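Local coordinates for protein CrataBL (Crataeva tapia, PDB 4IHZ) that inhibits trypsin and very probably factor Xa, and probably also acts as a lectin that binds glucose and N-acetylglucosamine, at residues 1-5 / 60-65; 108-113 / 124-130; 133-139 / 150-156. All blocks are in the same frame, centred on the assembly; numbering follows the deposited sequence. Where two conformers were deposited one is given.

The three contacts follow one another along a single beta-trefoil chain, and none nests in or crosses another. Interaction 1 closes a long loop: the N-terminal residues 1-5, before strand 8-12, meet residues 60-65, between strands 52-55 and 69-72. Interactions 2 and 3 are local, each belonging to a beta hairpin, first 112-117 with 120-125, then 134-139 with 148-151. These two touch: strands 120-125 and 134-139 are neighbours in the same antiparallel sheet, and the Cys126-Cys133 disulfide, together with a probable hydrogen bond from Arg134 N to His125 O, joins them. Interaction 1 stands apart, its centre about 17 Å from that of interaction 2 and 22 Å from that of interaction 3.

Interaction 1 of 3, residues 1-5 / 60-65; sequences AILTG and LKVVPL
Two backbone hydrogen bonds hold the N terminus against residues 60-65: Val63 N donates to Ile2 O (2.8 Å) and Thr4 N donates to Lys61 O (2.9 Å). They flank the single bridge of Leu3 with Val62, whose CA atoms lie 4.6 Å apart; the register runs in opposite directions, Ile2 facing Val63 and Thr4 facing Lys61. Residues 2-4 and most of 60-65 are extended; Lys61 (psi -26°) bends the second segment, and Gly5, with positive phi (71°), turns the first away after Thr4. The m rotamer of Thr4 brings its hydroxyl into range, so that Thr4 OG1 donates to Leu60 O at 2.9 Å. Two waters add bridges between the segments, one between Ile2 N (3.2 Å) and Val63 O (2.7 Å), the other donating to Thr4 O (2.9 Å) and Lys61 O (2.5 Å).

Apolar packing surrounds this core. Ile2 CG2 meets Val63 CG2 at 4.0 Å, and Ile2 CD1 reaches Leu65 CD2 at 4.4 Å; Ile2 and Val63 are buried, and both rest on Phe53 of strand 52-55. Nearer the solvent, Ala1 CB lies 3.9 Å from Val62 CG1 and Leu3 CD2 4.2 Å from Val62 CG2. Such an isolated bridge pins the chain end to the trefoil without forming a regular strand. Since its direct hydrogen bonds all end on backbone carbonyls, the match rests mainly on main-chain geometry, with aliphatic contacts on both sides.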
loop_
_atom_site.group_PDB
_atom_site.type_symbol
_atom_site.label_atom_id
_atom_site.label_comp_id
_atom_site.label_asym_id
_atom_site.label_seq_id
_atom_site.Cartn_x
_atom_site.Cartn_y
_atom_site.Cartn_z
ATOM N N ALA A 1 -21.889 -13.620 -13.245
ATOM C CA ALA A 1 -21.490 -12.215 -12.945
ATOM C C ALA A 1 -20.136 -12.142 -12.223
ATOM O O ALA A 1 -19.636 -13.134 -11.659
ATOM C CB ALA A 1 -22.586 -11.504 -12.129
ATOM N N ILE A 2 -19.553 -10.953 -12.263
ATOM C CA ILE A 2 -18.351 -10.630 -11.518
ATOM C C ILE A 2 -18.784 -10.021 -10.188
ATOM O O ILE A 2 -19.522 -9.036 -10.157
ATOM C CB ILE A 2 -17.467 -9.657 -12.338
ATOM C CG1 ILE A 2 -17.249 -10.226 -13.760
ATOM C CG2 ILE A 2 -16.158 -9.384 -11.608
ATOM C CD1 ILE A 2 -16.671 -9.223 -14.761
ATOM N N LEU A 3 -18.370 -10.639 -9.089
ATOM C CA LEU A 3 -18.840 -10.241 -7.767
ATOM C C LEU A 3 -17.859 -9.330 -7.052
ATOM O O LEU A 3 -16.653 -9.529 -7.128
ATOM C CB LEU A 3 -19.111 -11.469 -6.915
ATOM C CG LEU A 3 -20.151 -12.431 -7.503
ATOM C CD1 LEU A 3 -20.130 -13.754 -6.755
ATOM C CD2 LEU A 3 -21.545 -11.767 -7.452
ATOM N N THR A 4 -18.383 -8.322 -6.361
ATOM C CA THR A 4 -17.556 -7.425 -5.569
ATOM C C THR A 4 -16.884 -8.181 -4.437
ATOM O O THR A 4 -17.501 -9.051 -3.837
ATOM C CB THR A 4 -18.445 -6.310 -4.981
ATOM O OG1 THR A 4 -18.992 -5.547 -6.059
ATOM C CG2 THR A 4 -17.657 -5.386 -4.046
ATOM N N GLY A 5 -15.605 -7.874 -4.185
ATOM C CA GLY A 5 -14.894 -8.418 -3.025
ATOM C C GLY A 5 -14.551 -9.905 -3.100
ATOM O O GLY A 5 -14.252 -10.535 -2.071
ATOM N N LEU A 60 -22.468 -2.043 -4.015
ATOM C CA LEU A 60 -22.978 -2.999 -5.007
ATOM C C LEU A 60 -22.369 -4.387 -4.781
ATOM O O LEU A 60 -21.174 -4.491 -4.458
ATOM C CB LEU A 60 -22.635 -2.530 -6.429
ATOM C CG LEU A 60 -23.195 -1.186 -6.896
ATOM C CD1 LEU A 60 -22.431 -0.664 -8.097
ATOM C CD2 LEU A 60 -24.687 -1.300 -7.203
ATOM N N LYS A 61 -23.171 -5.440 -4.944
ATOM C CA LYS A 61 -22.663 -6.811 -4.777
ATOM C C LYS A 61 -22.156 -7.426 -6.087
ATOM O O LYS A 61 -21.296 -8.302 -6.066
ATOM C CB LYS A 61 -23.667 -7.727 -4.052
ATOM C CG LYS A 61 -24.445 -8.693 -4.930
ATOM C CD LYS A 61 -24.798 -9.991 -4.185
ATOM C CE LYS A 61 -25.801 -10.853 -4.969
ATOM N NZ LYS A 61 -25.310 -11.320 -6.314
ATOM N N VAL A 62 -22.688 -6.944 -7.210
ATOM C CA VAL A 62 -22.241 -7.314 -8.546
ATOM C C VAL A 62 -21.468 -6.131 -9.115
ATOM O O VAL A 62 -21.894 -4.983 -9.030
ATOM C CB VAL A 62 -23.459 -7.656 -9.459
ATOM C CG1 VAL A 62 -23.036 -7.878 -10.914
ATOM C CG2 VAL A 62 -24.172 -8.888 -8.915
ATOM N N VAL A 63 -20.307 -6.420 -9.679
ATOM C CA VAL A 63 -19.507 -5.417 -10.349
ATOM C C VAL A 63 -20.154 -5.019 -11.685
ATOM O O VAL A 63 -20.291 -5.856 -12.567
ATOM C CB VAL A 63 -18.098 -5.991 -10.613
ATOM C CG1 VAL A 63 -17.248 -5.024 -11.416
ATOM C CG2 VAL A 63 -17.418 -6.375 -9.299
ATOM N N PRO A 64 -20.523 -3.731 -11.844
ATOM C CA PRO A 64 -21.135 -3.349 -13.118
ATOM C C PRO A 64 -20.077 -3.181 -14.186
ATOM O O PRO A 64 -18.961 -2.759 -13.888
ATOM C CB PRO A 64 -21.774 -1.986 -12.827
ATOM C CG PRO A 64 -21.568 -1.723 -11.408
ATOM C CD PRO A 64 -20.464 -2.593 -10.910
ATOM N N LEU A 65 -20.436 -3.535 -15.421
ATOM C CA LEU A 65 -19.570 -3.301 -16.552
ATOM C C LEU A 65 -19.634 -1.834 -16.906
ATOM O O LEU A 65 -20.640 -1.155 -16.622
ATOM C CB LEU A 65 -20.070 -4.128 -17.754
ATOM C CG LEU A 65 -20.090 -5.645 -17.492
ATOM C CD1 LEU A 65 -20.582 -6.449 -18.683
ATOM C CD2 LEU A 65 -18.725 -6.151 -17.057
HETATM O O HOH W 1 -20.744 -8.322 -13.664
HETATM O O HOH W 2 -20.306 -9.513 -4.087
#

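Interaction 2 of 3, residues 108-113 / 124-130. With SO4 (sulfate ion), chain D.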
loop_
_atom_site.group_PDB
_atom_site.type_symbol
_atom_site.label_atom_id
_atom_site.label_comp_id
_atom_site.label_asym_id
_atom_site.label_seq_id
_atom_site.Cartn_x
_atom_site.Cartn_y
_atom_site.Cartn_z
ATOM N N LEU A 108 -7.792 9.902 -8.286
ATOM C CA LEU A 108 -8.047 10.242 -9.697
ATOM C C LEU A 108 -7.454 9.270 -10.688
ATOM O O LEU A 108 -8.025 9.081 -11.768
ATOM C CB LEU A 108 -7.515 11.638 -10.035
ATOM C CG LEU A 108 -8.333 12.820 -9.567
ATOM C CD1 LEU A 108 -7.738 14.022 -10.274
ATOM C CD2 LEU A 108 -9.803 12.615 -9.935
ATOM N N GLY A 109 -6.306 8.678 -10.326
ATOM C CA GLY A 109 -5.547 7.854 -11.245
ATOM C C GLY A 109 -5.864 6.376 -11.077
ATOM O O GLY A 109 -5.285 5.564 -11.773
ATOM N N SER A 110 -6.831 6.053 -10.209
ATOM C CA SER A 110 -7.110 4.667 -9.758
ATOM C C SER A 110 -8.173 3.930 -10.563
ATOM O O SER A 110 -8.434 2.753 -10.320
ATOM C CB SER A 110 -7.638 4.673 -8.290
ATOM O OG SER A 110 -8.973 5.242 -8.181
ATOM N N TRP A 111 -8.854 4.636 -11.462
ATOM C CA TRP A 111 -10.076 4.097 -12.031
ATOM C C TRP A 111 -9.869 3.279 -13.295
ATOM O O TRP A 111 -9.299 3.755 -14.307
ATOM C CB TRP A 111 -11.070 5.238 -12.307
ATOM C CG TRP A 111 -11.467 5.969 -11.031
ATOM C CD1 TRP A 111 -11.179 7.267 -10.701
ATOM C CD2 TRP A 111 -12.194 5.424 -9.913
ATOM N NE1 TRP A 111 -11.697 7.576 -9.461
ATOM C CE2 TRP A 111 -12.327 6.474 -8.951
ATOM C CE3 TRP A 111 -12.751 4.166 -9.625
ATOM C CZ2 TRP A 111 -13.003 6.302 -7.731
ATOM C CZ3 TRP A 111 -13.422 3.990 -8.399
ATOM C CH2 TRP A 111 -13.536 5.058 -7.465
ATOM N N PHE A 112 -10.349 2.047 -13.225
ATOM C CA PHE A 112 -10.416 1.171 -14.406
ATOM C C PHE A 112 -11.869 0.815 -14.647
ATOM O O PHE A 112 -12.736 1.072 -13.797
ATOM C CB PHE A 112 -9.625 -0.118 -14.128
ATOM C CG PHE A 112 -8.151 0.098 -13.947
ATOM C CD1 PHE A 112 -7.274 -0.155 -15.006
ATOM C CD2 PHE A 112 -7.624 0.531 -12.704
ATOM C CE1 PHE A 112 -5.915 0.021 -14.861
ATOM C CE2 PHE A 112 -6.257 0.721 -12.538
ATOM C CZ PHE A 112 -5.390 0.450 -13.593
ATOM N N ARG A 113 -12.148 0.192 -15.790
ATOM C CA ARG A 113 -13.451 -0.410 -15.999
ATOM C C ARG A 113 -13.263 -1.739 -16.690
ATOM O O ARG A 113 -12.263 -1.950 -17.372
ATOM C CB ARG A 113 -14.356 0.471 -16.902
ATOM C CG ARG A 113 -14.580 1.850 -16.311
ATOM C CD ARG A 113 -15.394 2.723 -17.256
ATOM N NE ARG A 113 -15.499 4.039 -16.635
ATOM C CZ ARG A 113 -16.302 5.007 -17.054
ATOM N NH1 ARG A 113 -17.085 4.813 -18.114
ATOM N NH2 ARG A 113 -16.310 6.158 -16.402
ATOM N N VAL A 124 -9.998 -1.378 -19.197
ATOM C CA VAL A 124 -9.645 -0.051 -19.686
ATOM C C VAL A 124 -9.238 0.768 -18.466
ATOM O O VAL A 124 -9.662 0.479 -17.338
ATOM C CB VAL A 124 -10.831 0.632 -20.458
ATOM C CG1 VAL A 124 -11.309 -0.284 -21.591
ATOM C CG2 VAL A 124 -11.954 0.972 -19.487
ATOM N N HIS A 125 -8.422 1.782 -18.683
ATOM C CA HIS A 125 -8.099 2.690 -17.581
ATOM C C HIS A 125 -8.691 4.038 -17.962
ATOM O O HIS A 125 -8.603 4.436 -19.115
ATOM C CB HIS A 125 -6.595 2.812 -17.394
ATOM C CG HIS A 125 -6.226 3.752 -16.293
ATOM N ND1 HIS A 125 -5.748 5.025 -16.532
ATOM C CD2 HIS A 125 -6.318 3.626 -14.948
ATOM C CE1 HIS A 125 -5.534 5.635 -15.378
ATOM N NE2 HIS A 125 -5.898 4.817 -14.402
ATOM N N CYS A 126 -9.252 4.738 -16.981
ATOM C CA CYS A 126 -10.030 5.945 -17.277
ATOM C C CYS A 126 -9.413 7.073 -16.509
ATOM O O CYS A 126 -9.647 7.209 -15.315
ATOM C CB CYS A 126 -11.487 5.761 -16.863
ATOM S SG CYS A 126 -12.273 4.350 -17.691
ATOM N N PRO A 127 -8.601 7.885 -17.197
ATOM C CA PRO A 127 -8.041 9.040 -16.530
ATOM C C PRO A 127 -9.163 9.860 -15.848
ATOM O O PRO A 127 -10.213 10.136 -16.452
ATOM C CB PRO A 127 -7.323 9.770 -17.663
ATOM C CG PRO A 127 -7.067 8.691 -18.687
ATOM C CD PRO A 127 -8.297 7.880 -18.638
ATOM N N ARG A 128 -8.940 10.170 -14.577
ATOM C CA ARG A 128 -9.891 10.903 -13.733
ATOM C C ARG A 128 -11.269 10.246 -13.523
ATOM O O ARG A 128 -12.224 10.905 -13.090
ATOM C CB ARG A 128 -10.034 12.321 -14.266
ATOM C CG ARG A 128 -8.677 12.971 -14.503
ATOM C CD ARG A 128 -8.873 14.389 -14.985
ATOM N NE ARG A 128 -7.695 14.873 -15.695
ATOM C CZ ARG A 128 -7.476 14.692 -16.996
ATOM N NH1 ARG A 128 -8.353 14.037 -17.760
ATOM N NH2 ARG A 128 -6.373 15.192 -17.539
ATOM N N GLY A 129 -11.372 8.959 -13.801
ATOM C CA GLY A 129 -12.639 8.243 -13.667
ATOM C C GLY A 129 -13.668 8.684 -14.698
ATOM O O GLY A 129 -14.870 8.569 -14.474
ATOM N N SER A 130 -13.185 9.195 -15.821
ATOM C CA SER A 130 -14.069 9.648 -16.867
ATOM C C SER A 130 -13.658 9.091 -18.214
ATOM O O SER A 130 -12.519 8.644 -18.427
ATOM C CB SER A 130 -14.113 11.188 -16.887
ATOM O OG SER A 130 -14.739 11.666 -18.045
HETATM S S SO4 D . -7.815 15.404 -21.527
HETATM O O1 SO4 D . -6.555 16.123 -21.355
HETATM O O2 SO4 D . -8.916 16.335 -21.319
HETATM O O3 SO4 D . -7.900 14.833 -22.874
HETATM O O4 SO4 D . -7.882 14.326 -20.535
HETATM O O HOH W 3 -7.969 6.874 -13.203
#
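Leu108 O accepts a water (2.6 Å) that also donates to Cys126 O (2.7 Å) and accepts from Trp111 N (3.0 Å), bridging the turns that lead into and out of the antiparallel hairpin of strands 112-117 and 120-125 of the beta-trefoil. Next, Gly109 O receives His125 NE2 at 2.8 Å, which fixes a proton on NE2. Trp111 O takes Cys126 N (2.8 Å), while its indole sits against Gly129, with Trp111 CD1 3.4 Å from Gly129 CA; a CB on Gly129 would collide with the ring. Phe112 and His125 form a non-hydrogen-bonded antiparallel pair, and the edge of the imidazole points at the phenyl face in a T-shaped stack, centroids 4.7 Å apart. Arg113 pairs with Val124 through Arg113 N to Val124 O (2.9 Å) and Val124 N to Arg113 O (3.0 Å). Its guanidinium is held mainly by Asn68, with a weak bond from Arg113 NH2 to Gly129 O (3.4 Å). At the exposed tip of 124-130, Arg128 NH1 binds a sulfate, probably from crystallisation, through its O4 at 2.8 Å. The hairpin lies between strand 69-72, where Leu69 bonds to the Phe112 backbone, and strand 134-139, where Arg134 pairs with His125.

Interaction 3 of 3, residues 133-139 / 150-156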
loop_
_atom_site.group_PDB
_atom_site.type_symbol
_atom_site.label_atom_id
_atom_site.label_comp_id
_atom_site.label_asym_id
_atom_site.label_seq_id
_atom_site.Cartn_x
_atom_site.Cartn_y
_atom_site.Cartn_z
ATOM N N CYS A 133 -11.666 6.278 -22.190
ATOM C CA CYS A 133 -10.742 5.464 -21.429
ATOM C C CYS A 133 -9.741 4.867 -22.419
ATOM O O CYS A 133 -9.980 4.846 -23.622
ATOM C CB CYS A 133 -11.510 4.366 -20.695
ATOM S SG CYS A 133 -12.828 4.944 -19.598
ATOM N N ARG A 134 -8.621 4.353 -21.910
ATOM C CA ARG A 134 -7.632 3.725 -22.759
ATOM C C ARG A 134 -7.652 2.224 -22.542
ATOM O O ARG A 134 -7.604 1.763 -21.411
ATOM C CB ARG A 134 -6.235 4.249 -22.417
ATOM C CG ARG A 134 -5.971 5.653 -22.965
ATOM C CD ARG A 134 -4.564 6.093 -22.706
ATOM N NE ARG A 134 -4.388 7.495 -23.104
ATOM C CZ ARG A 134 -4.229 8.523 -22.266
ATOM N NH1 ARG A 134 -4.198 8.359 -20.945
ATOM N NH2 ARG A 134 -4.101 9.750 -22.781
ATOM N N ASP A 135 -7.681 1.467 -23.624
ATOM C CA ASP A 135 -7.705 0.003 -23.527
ATOM C C ASP A 135 -6.377 -0.495 -22.961
ATOM O O ASP A 135 -5.307 -0.045 -23.346
ATOM C CB ASP A 135 -7.934 -0.624 -24.916
ATOM C CG ASP A 135 -9.367 -0.427 -25.448
ATOM O OD1 ASP A 135 -10.260 0.065 -24.737
ATOM O OD2 ASP A 135 -9.594 -0.774 -26.616
ATOM N N VAL A 136 -6.461 -1.461 -22.056
ATOM C CA VAL A 136 -5.261 -2.074 -21.491
ATOM C C VAL A 136 -4.902 -3.302 -22.316
ATOM O O VAL A 136 -5.763 -4.152 -22.613
ATOM C CB VAL A 136 -5.528 -2.500 -20.053
ATOM C CG1 VAL A 136 -4.368 -3.353 -19.538
ATOM C CG2 VAL A 136 -5.676 -1.225 -19.191
ATOM N N GLY A 137 -3.651 -3.336 -22.756
ATOM C CA GLY A 137 -3.137 -4.432 -23.553
ATOM C C GLY A 137 -1.798 -4.883 -23.044
ATOM O O GLY A 137 -1.342 -4.464 -21.972
ATOM N N ILE A 138 -1.167 -5.774 -23.802
ATOM C CA ILE A 138 0.118 -6.337 -23.417
ATOM C C ILE A 138 1.237 -5.664 -24.255
ATOM O O ILE A 138 1.114 -5.487 -25.485
ATOM C CB ILE A 138 0.119 -7.892 -23.626
ATOM C CG1 ILE A 138 -0.585 -8.614 -22.483
ATOM C CG2 ILE A 138 1.554 -8.412 -23.791
ATOM C CD1 ILE A 138 -0.697 -10.146 -22.711
ATOM N N GLU A 139 2.341 -5.336 -23.586
ATOM C CA GLU A 139 3.510 -4.752 -24.271
ATOM C C GLU A 139 4.779 -5.436 -23.845
ATOM O O GLU A 139 4.801 -6.116 -22.846
ATOM C CB GLU A 139 3.639 -3.260 -23.960
ATOM C CG GLU A 139 2.429 -2.434 -24.362
ATOM C CD GLU A 139 2.358 -2.129 -25.858
ATOM O OE1 GLU A 139 3.405 -2.171 -26.559
ATOM O OE2 GLU A 139 1.241 -1.830 -26.343
ATOM N N ALA A 150 -0.347 -2.462 -20.126
ATOM C CA ALA A 150 -0.198 -1.019 -20.378
ATOM C C ALA A 150 -1.442 -0.486 -21.066
ATOM O O ALA A 150 -2.032 -1.152 -21.914
ATOM C CB ALA A 150 0.999 -0.784 -21.226
ATOM N N PRO A 151 -1.833 0.747 -20.729
ATOM C CA PRO A 151 -3.055 1.299 -21.349
ATOM C C PRO A 151 -2.719 2.033 -22.640
ATOM O O PRO A 151 -2.546 3.254 -22.662
ATOM C CB PRO A 151 -3.586 2.250 -20.268
ATOM C CG PRO A 151 -2.339 2.737 -19.572
ATOM C CD PRO A 151 -1.334 1.586 -19.626
ATOM N N ARG A 152 -2.619 1.274 -23.727
ATOM C CA ARG A 152 -2.172 1.866 -24.986
ATOM C C ARG A 152 -3.131 1.613 -26.120
ATOM O O ARG A 152 -2.704 1.551 -27.303
ATOM C CB ARG A 152 -0.758 1.396 -25.316
ATOM C CG ARG A 152 0.222 1.839 -24.258
ATOM C CD ARG A 152 1.675 1.672 -24.620
ATOM N NE ARG A 152 2.491 1.827 -23.419
ATOM C CZ ARG A 152 3.765 1.463 -23.318
ATOM N NH1 ARG A 152 4.413 0.948 -24.370
ATOM N NH2 ARG A 152 4.397 1.622 -22.165
ATOM N N ASP A 153 -4.416 1.525 -25.761
ATOM C CA ASP A 153 -5.533 1.406 -26.712
ATOM C C ASP A 153 -5.499 0.251 -27.721
ATOM O O ASP A 153 -6.148 0.324 -28.777
ATOM C CB ASP A 153 -5.839 2.747 -27.387
ATOM C CG ASP A 153 -6.758 3.605 -26.544
ATOM O OD1 ASP A 153 -7.795 3.072 -26.032
ATOM O OD2 ASP A 153 -6.431 4.801 -26.397
ATOM N N ARG A 154 -4.754 -0.805 -27.392
ATOM C CA ARG A 154 -4.787 -2.099 -28.123
ATOM C C ARG A 154 -5.252 -3.187 -27.154
ATOM O O ARG A 154 -4.450 -3.734 -26.388
ATOM C CB ARG A 154 -3.404 -2.429 -28.665
ATOM C CG ARG A 154 -2.920 -1.398 -29.662
ATOM C CD ARG A 154 -1.522 -1.707 -30.156
ATOM N NE ARG A 154 -0.474 -1.382 -29.180
ATOM C CZ ARG A 154 0.042 -0.169 -28.993
ATOM N NH1 ARG A 154 -0.417 0.878 -29.673
ATOM N NH2 ARG A 154 1.021 0.010 -28.110
ATOM N N PRO A 155 -6.556 -3.470 -27.131
ATOM C CA PRO A 155 -7.019 -4.229 -25.971
ATOM C C PRO A 155 -6.590 -5.687 -25.975
ATOM O O PRO A 155 -6.566 -6.325 -27.029
ATOM C CB PRO A 155 -8.533 -4.129 -26.048
ATOM C CG PRO A 155 -8.825 -3.891 -27.515
ATOM C CD PRO A 155 -7.651 -3.100 -28.051
ATOM N N LEU A 156 -6.235 -6.169 -24.793
ATOM C CA LEU A 156 -6.093 -7.605 -24.564
ATOM C C LEU A 156 -7.461 -8.173 -24.211
ATOM O O LEU A 156 -8.085 -7.752 -23.227
ATOM C CB LEU A 156 -5.114 -7.857 -23.398
ATOM C CG LEU A 156 -4.960 -9.344 -23.036
ATOM C CD1 LEU A 156 -4.320 -10.176 -24.130
ATOM C CD2 LEU A 156 -4.166 -9.442 -21.730
HETATM O O HOH W 4 -10.943 3.616 -25.628
HETATM O O HOH W 5 -4.629 7.644 -25.904
HETATM O O HOH W 6 -7.704 -5.793 -21.363
HETATM O O HOH W 7 -2.798 -6.663 -26.239
HETATM O O HOH W 8 3.885 1.137 -27.172
#
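This is the open end of an antiparallel beta hairpin, strands 134-139 and 148-151, over which the outgoing chain folds back. Gly137 and Ala150 form the hydrogen-bonded pair, Gly137 N to Ala150 O at 2.8 Å and Ala150 N to Gly137 O at 2.9 Å. Pro151 centres an inverse gamma turn, and residues 153-156 return along the first strand: Asp153 OD1 accepts Asp135 N (2.9 Å) and Leu156 N donates to Val136 O (3.0 Å). Gly137 is tightly enclosed, for a CB there would strike Arg154 O. Glu139 joins Arg152 and Arg154 in a salt-bridge network, short for Glu139 OE2 to Arg154 NH2 (2.6 Å) and long for Glu139 OE1 to Arg152 NH1 (3.9 Å). Arg152 is also bound to the carbonyls of His94 and Leu97. Strand 120-125 flanks 134-139, with Lys122 salt-bridged to Asp135 and the Cys126-Cys133 disulfide just beyond, while Pro151 packs on Leu97 of strand 96-100.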